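Local coordinates for protein GH62 hydrolase (Scytalidium thermophilum, PDB 4PVA) that probably hydrolyses alpha-L-arabinofuranosyl side groups from arabinoxylan, as a family 62 glycoside hydrolase of a thermophilic fungus, at residues V242-R254 / K288-R300. Numbering follows the deposited sequence.
Sequences VEAIGQEGHRYFR and KWTKSISHGEVIR. With PO4 (phosphate ion), chain F.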
# COMPACT_ATOMS: atom_id res chain seq x y z
N VAL A 242 4.13 6.94 5.39
CA VAL A 242 2.73 7.31 5.64
C VAL A 242 2.41 8.49 4.76
O VAL A 242 3.19 9.42 4.64
CB VAL A 242 2.42 7.64 7.14
CG1 VAL A 242 0.95 8.00 7.32
CG2 VAL A 242 2.81 6.50 8.06
N GLU A 243 1.23 8.48 4.16
CA GLU A 243 0.79 9.59 3.34
C GLU A 243 0.31 10.75 4.19
O GLU A 243 -0.41 10.54 5.17
CB GLU A 243 -0.29 9.12 2.35
CG GLU A 243 -0.71 10.11 1.31
CD GLU A 243 -1.63 9.52 0.26
OE1 GLU A 243 -1.65 8.28 0.12
OE2 GLU A 243 -2.28 10.36 -0.45
N ALA A 244 0.68 11.93 3.75
CA ALA A 244 0.24 13.18 4.31
C ALA A 244 -0.37 14.05 3.22
O ALA A 244 -0.10 13.91 2.04
CB ALA A 244 1.39 13.91 5.00
N ILE A 245 -1.23 14.98 3.67
CA ILE A 245 -1.85 15.97 2.75
C ILE A 245 -1.29 17.31 3.13
O ILE A 245 -1.41 17.74 4.28
CB ILE A 245 -3.37 15.98 2.82
CG1 ILE A 245 -3.94 14.57 2.74
CG2 ILE A 245 -3.93 16.87 1.72
CD1 ILE A 245 -5.45 14.48 2.67
N GLY A 246 -0.64 17.96 2.19
CA GLY A 246 0.00 19.21 2.48
C GLY A 246 -0.80 20.35 1.99
O GLY A 246 -2.06 20.32 2.04
N GLN A 247 -0.02 21.32 1.49
CA GLN A 247 -0.47 22.56 0.91
C GLN A 247 -1.20 22.23 -0.34
O GLN A 247 -0.73 21.40 -1.12
CB GLN A 247 0.74 23.46 0.59
CG GLN A 247 1.42 24.02 1.82
CD GLN A 247 2.58 24.95 1.49
OE1 GLN A 247 3.37 24.68 0.58
NE2 GLN A 247 2.68 26.06 2.23
N GLU A 248 -2.36 22.87 -0.49
CA GLU A 248 -3.19 22.81 -1.68
C GLU A 248 -3.70 21.41 -1.89
O GLU A 248 -4.08 21.07 -2.99
CB GLU A 248 -2.45 23.37 -2.90
CG GLU A 248 -2.43 24.90 -2.97
CD GLU A 248 -1.98 25.54 -1.66
OE1 GLU A 248 -0.85 25.21 -1.22
OE2 GLU A 248 -2.74 26.34 -1.04
N GLY A 249 -3.69 20.60 -0.83
CA GLY A 249 -4.17 19.25 -0.92
C GLY A 249 -3.18 18.32 -1.59
O GLY A 249 -3.56 17.23 -1.98
N HIS A 250 -1.93 18.70 -1.76
CA HIS A 250 -0.98 17.82 -2.46
C HIS A 250 -0.57 16.66 -1.54
O HIS A 250 -0.18 16.86 -0.42
CB HIS A 250 0.25 18.56 -2.92
CG HIS A 250 -0.06 19.68 -3.85
ND1 HIS A 250 0.81 20.72 -4.09
CD2 HIS A 250 -1.14 19.91 -4.62
CE1 HIS A 250 0.27 21.54 -4.97
NE2 HIS A 250 -0.94 21.10 -5.26
N ARG A 251 -0.70 15.45 -2.08
CA ARG A 251 -0.35 14.24 -1.31
C ARG A 251 1.14 13.96 -1.42
O ARG A 251 1.73 14.08 -2.52
CB ARG A 251 -1.08 13.03 -1.85
CG ARG A 251 -2.59 13.19 -1.99
CD ARG A 251 -3.27 13.51 -0.68
NE ARG A 251 -4.71 13.54 -0.86
CZ ARG A 251 -5.50 12.48 -1.01
NH1 ARG A 251 -5.03 11.25 -0.88
NH2 ARG A 251 -6.79 12.67 -1.24
N TYR A 252 1.76 13.60 -0.31
CA TYR A 252 3.16 13.20 -0.30
C TYR A 252 3.37 12.14 0.75
O TYR A 252 2.51 11.96 1.62
CB TYR A 252 4.07 14.40 -0.05
CG TYR A 252 3.94 15.07 1.29
CD1 TYR A 252 2.96 16.02 1.51
CD2 TYR A 252 4.84 14.80 2.32
CE1 TYR A 252 2.84 16.67 2.74
CE2 TYR A 252 4.73 15.45 3.53
CZ TYR A 252 3.75 16.38 3.72
OH TYR A 252 3.69 17.01 4.96
N PHE A 253 4.51 11.46 0.72
CA PHE A 253 4.85 10.47 1.72
C PHE A 253 5.92 10.96 2.67
O PHE A 253 6.96 11.46 2.24
CB PHE A 253 5.29 9.16 1.06
CG PHE A 253 4.12 8.33 0.63
CD1 PHE A 253 3.49 8.52 -0.60
CD2 PHE A 253 3.58 7.42 1.51
CE1 PHE A 253 2.34 7.78 -0.91
CE2 PHE A 253 2.44 6.69 1.18
CZ PHE A 253 1.80 6.90 -0.01
N ARG A 254 5.63 10.82 3.96
CA ARG A 254 6.58 10.97 5.05
C ARG A 254 7.21 9.62 5.32
O ARG A 254 6.63 8.57 5.03
CB ARG A 254 5.85 11.47 6.28
CG ARG A 254 5.21 12.85 6.14
CD ARG A 254 4.47 13.28 7.40
NE ARG A 254 5.34 13.56 8.50
CZ ARG A 254 4.99 13.51 9.77
NH1 ARG A 254 3.79 13.14 10.13
NH2 ARG A 254 5.88 13.77 10.71
N LYS A 288 4.08 15.91 -17.24
CA LYS A 288 3.87 16.38 -15.85
C LYS A 288 2.36 16.53 -15.54
O LYS A 288 1.73 17.49 -16.01
CB LYS A 288 4.60 17.71 -15.63
CG LYS A 288 4.12 18.57 -14.44
CD LYS A 288 4.19 17.92 -13.06
CE LYS A 288 4.05 18.97 -11.95
NZ LYS A 288 4.13 18.43 -10.56
N TRP A 289 1.81 15.55 -14.84
CA TRP A 289 0.38 15.25 -14.87
C TRP A 289 -0.27 15.19 -13.48
O TRP A 289 -1.47 15.00 -13.37
CB TRP A 289 0.15 13.91 -15.60
CG TRP A 289 0.89 12.76 -14.95
CD1 TRP A 289 2.22 12.47 -15.07
CD2 TRP A 289 0.33 11.74 -14.11
NE1 TRP A 289 2.53 11.35 -14.33
CE2 TRP A 289 1.39 10.87 -13.76
CE3 TRP A 289 -0.96 11.46 -13.64
CZ2 TRP A 289 1.21 9.76 -12.97
CZ3 TRP A 289 -1.14 10.34 -12.84
CH2 TRP A 289 -0.04 9.51 -12.51
N THR A 290 0.51 15.30 -12.43
CA THR A 290 0.00 15.25 -11.07
C THR A 290 0.93 16.03 -10.16
O THR A 290 2.14 16.12 -10.43
CB THR A 290 -0.09 13.78 -10.59
OG1 THR A 290 -0.67 13.71 -9.28
CG2 THR A 290 1.27 13.10 -10.58
N LYS A 291 0.37 16.66 -9.14
CA LYS A 291 1.15 17.24 -8.05
C LYS A 291 1.12 16.41 -6.78
O LYS A 291 1.76 16.71 -5.82
CB LYS A 291 0.67 18.64 -7.71
CG LYS A 291 0.90 19.58 -8.88
CD LYS A 291 0.51 21.01 -8.60
CE LYS A 291 1.02 21.90 -9.70
NZ LYS A 291 0.63 23.31 -9.45
N SER A 292 0.34 15.32 -6.83
CA SER A 292 0.19 14.38 -5.73
C SER A 292 0.88 13.09 -6.06
O SER A 292 0.73 12.55 -7.14
CB SER A 292 -1.29 14.13 -5.49
OG SER A 292 -1.83 15.21 -4.72
N ILE A 293 1.59 12.56 -5.07
CA ILE A 293 2.19 11.22 -5.09
C ILE A 293 1.44 10.46 -3.99
O ILE A 293 1.74 10.66 -2.80
CB ILE A 293 3.69 11.25 -4.82
CG1 ILE A 293 4.41 12.26 -5.75
CG2 ILE A 293 4.25 9.84 -4.93
CD1 ILE A 293 4.39 11.92 -7.24
N SER A 294 0.47 9.63 -4.36
CA SER A 294 -0.50 9.10 -3.40
C SER A 294 -0.59 7.58 -3.39
O SER A 294 -0.45 6.94 -4.43
CB SER A 294 -1.85 9.74 -3.69
OG SER A 294 -2.90 9.25 -2.88
N HIS A 295 -0.86 7.03 -2.22
CA HIS A 295 -1.27 5.65 -2.01
C HIS A 295 -0.48 4.67 -2.83
O HIS A 295 -1.04 3.76 -3.44
CB HIS A 295 -2.78 5.47 -2.25
CG HIS A 295 -3.41 4.44 -1.36
ND1 HIS A 295 -4.75 4.46 -1.02
CD2 HIS A 295 -2.88 3.37 -0.74
CE1 HIS A 295 -5.00 3.44 -0.22
NE2 HIS A 295 -3.89 2.77 -0.02
N GLY A 296 0.83 4.75 -2.77
CA GLY A 296 1.70 3.94 -3.60
C GLY A 296 2.32 2.77 -2.87
O GLY A 296 2.22 2.62 -1.64
N GLU A 297 2.98 1.91 -3.63
CA GLU A 297 3.71 0.78 -3.10
C GLU A 297 4.94 0.54 -3.91
O GLU A 297 4.96 0.68 -5.16
CB GLU A 297 2.87 -0.51 -3.13
CG GLU A 297 2.19 -0.85 -1.81
CD GLU A 297 1.68 -2.29 -1.77
OE1 GLU A 297 2.45 -3.18 -2.19
OE2 GLU A 297 0.57 -2.52 -1.26
N VAL A 298 5.99 0.09 -3.26
CA VAL A 298 7.20 -0.39 -3.93
C VAL A 298 6.92 -1.69 -4.68
O VAL A 298 6.29 -2.62 -4.12
CB VAL A 298 8.33 -0.62 -2.89
CG1 VAL A 298 9.57 -1.21 -3.55
CG2 VAL A 298 8.65 0.67 -2.17
N ILE A 299 7.39 -1.81 -5.90
CA ILE A 299 7.30 -3.06 -6.64
C ILE A 299 8.32 -4.02 -6.08
O ILE A 299 9.52 -3.77 -6.12
CB ILE A 299 7.54 -2.84 -8.14
CG1 ILE A 299 6.59 -1.80 -8.73
CG2 ILE A 299 7.36 -4.17 -8.88
CD1 ILE A 299 6.84 -1.50 -10.19
N ARG A 300 7.85 -5.13 -5.54
CA ARG A 300 8.74 -6.05 -4.83
C ARG A 300 9.15 -7.25 -5.69
O ARG A 300 8.33 -7.89 -6.34
CB ARG A 300 8.07 -6.51 -3.54
CG ARG A 300 8.12 -5.46 -2.46
CD ARG A 300 7.21 -5.81 -1.29
NE ARG A 300 5.80 -5.53 -1.57
CZ ARG A 300 4.83 -6.43 -1.75
NH1 ARG A 300 5.04 -7.74 -1.55
NH2 ARG A 300 3.62 -6.00 -2.04
P PO4 F . -7.25 7.41 -1.19
O1 PO4 F . -6.13 8.47 -1.14
O2 PO4 F . -7.70 7.11 0.26
O3 PO4 F . -8.42 8.05 -1.91
O4 PO4 F . -6.75 6.22 -1.85
O HOH W 1 -4.57 15.43 -4.59
O HOH W 2 3.11 16.11 -3.61
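Lys291 lies alongside His250, its CB set over the centre of the imidazole, 3.8 Å from the ring centroid in a CH-pi contact, while CD runs on past NE2. One water donates to both Lys291 O and Arg251 O, bridging the segments. At Ser292 the hydroxyl sits beside its own backbone N (chi1 -80°), where OG accepts an almost straight bond of 2.9 Å from Arg251 N. Ile293 N then donates to Arg251 O at 3.0 Å. Family 62 enzymes are five-bladed beta-propellers, and here the loop leading into strand 296-298 of one blade crosses the hairpin formed by strands 238-245 and 251-258 of another. Ser294 OG donates to Glu243 OE2 at 2.7 Å on the syn side; Arg251 NH1 reaches the same oxygen from the opposite face of the carboxylate, completing a salt bridge at 2.9 Å. The second oxygen, Glu243 OE1, takes His295 N at 2.8 Å from above the carboxylate plane. With an alanine in place of Glu243, the Arg251 guanidinium would probably lose its carboxylate mate, and Ser294 OG and His295 N this acceptor. His295 ND1 and Arg251 NH1 each donate to the phosphate, probably from the crystallisation liquor, which Lys46, Gln320 and Tyr330 also bind. The Phe253 ring sets its edge against the backbone joining Ser294 to His295, CZ lying 3.5 Å from His295 N, and past the corner at His295 it also reaches Gly296 N.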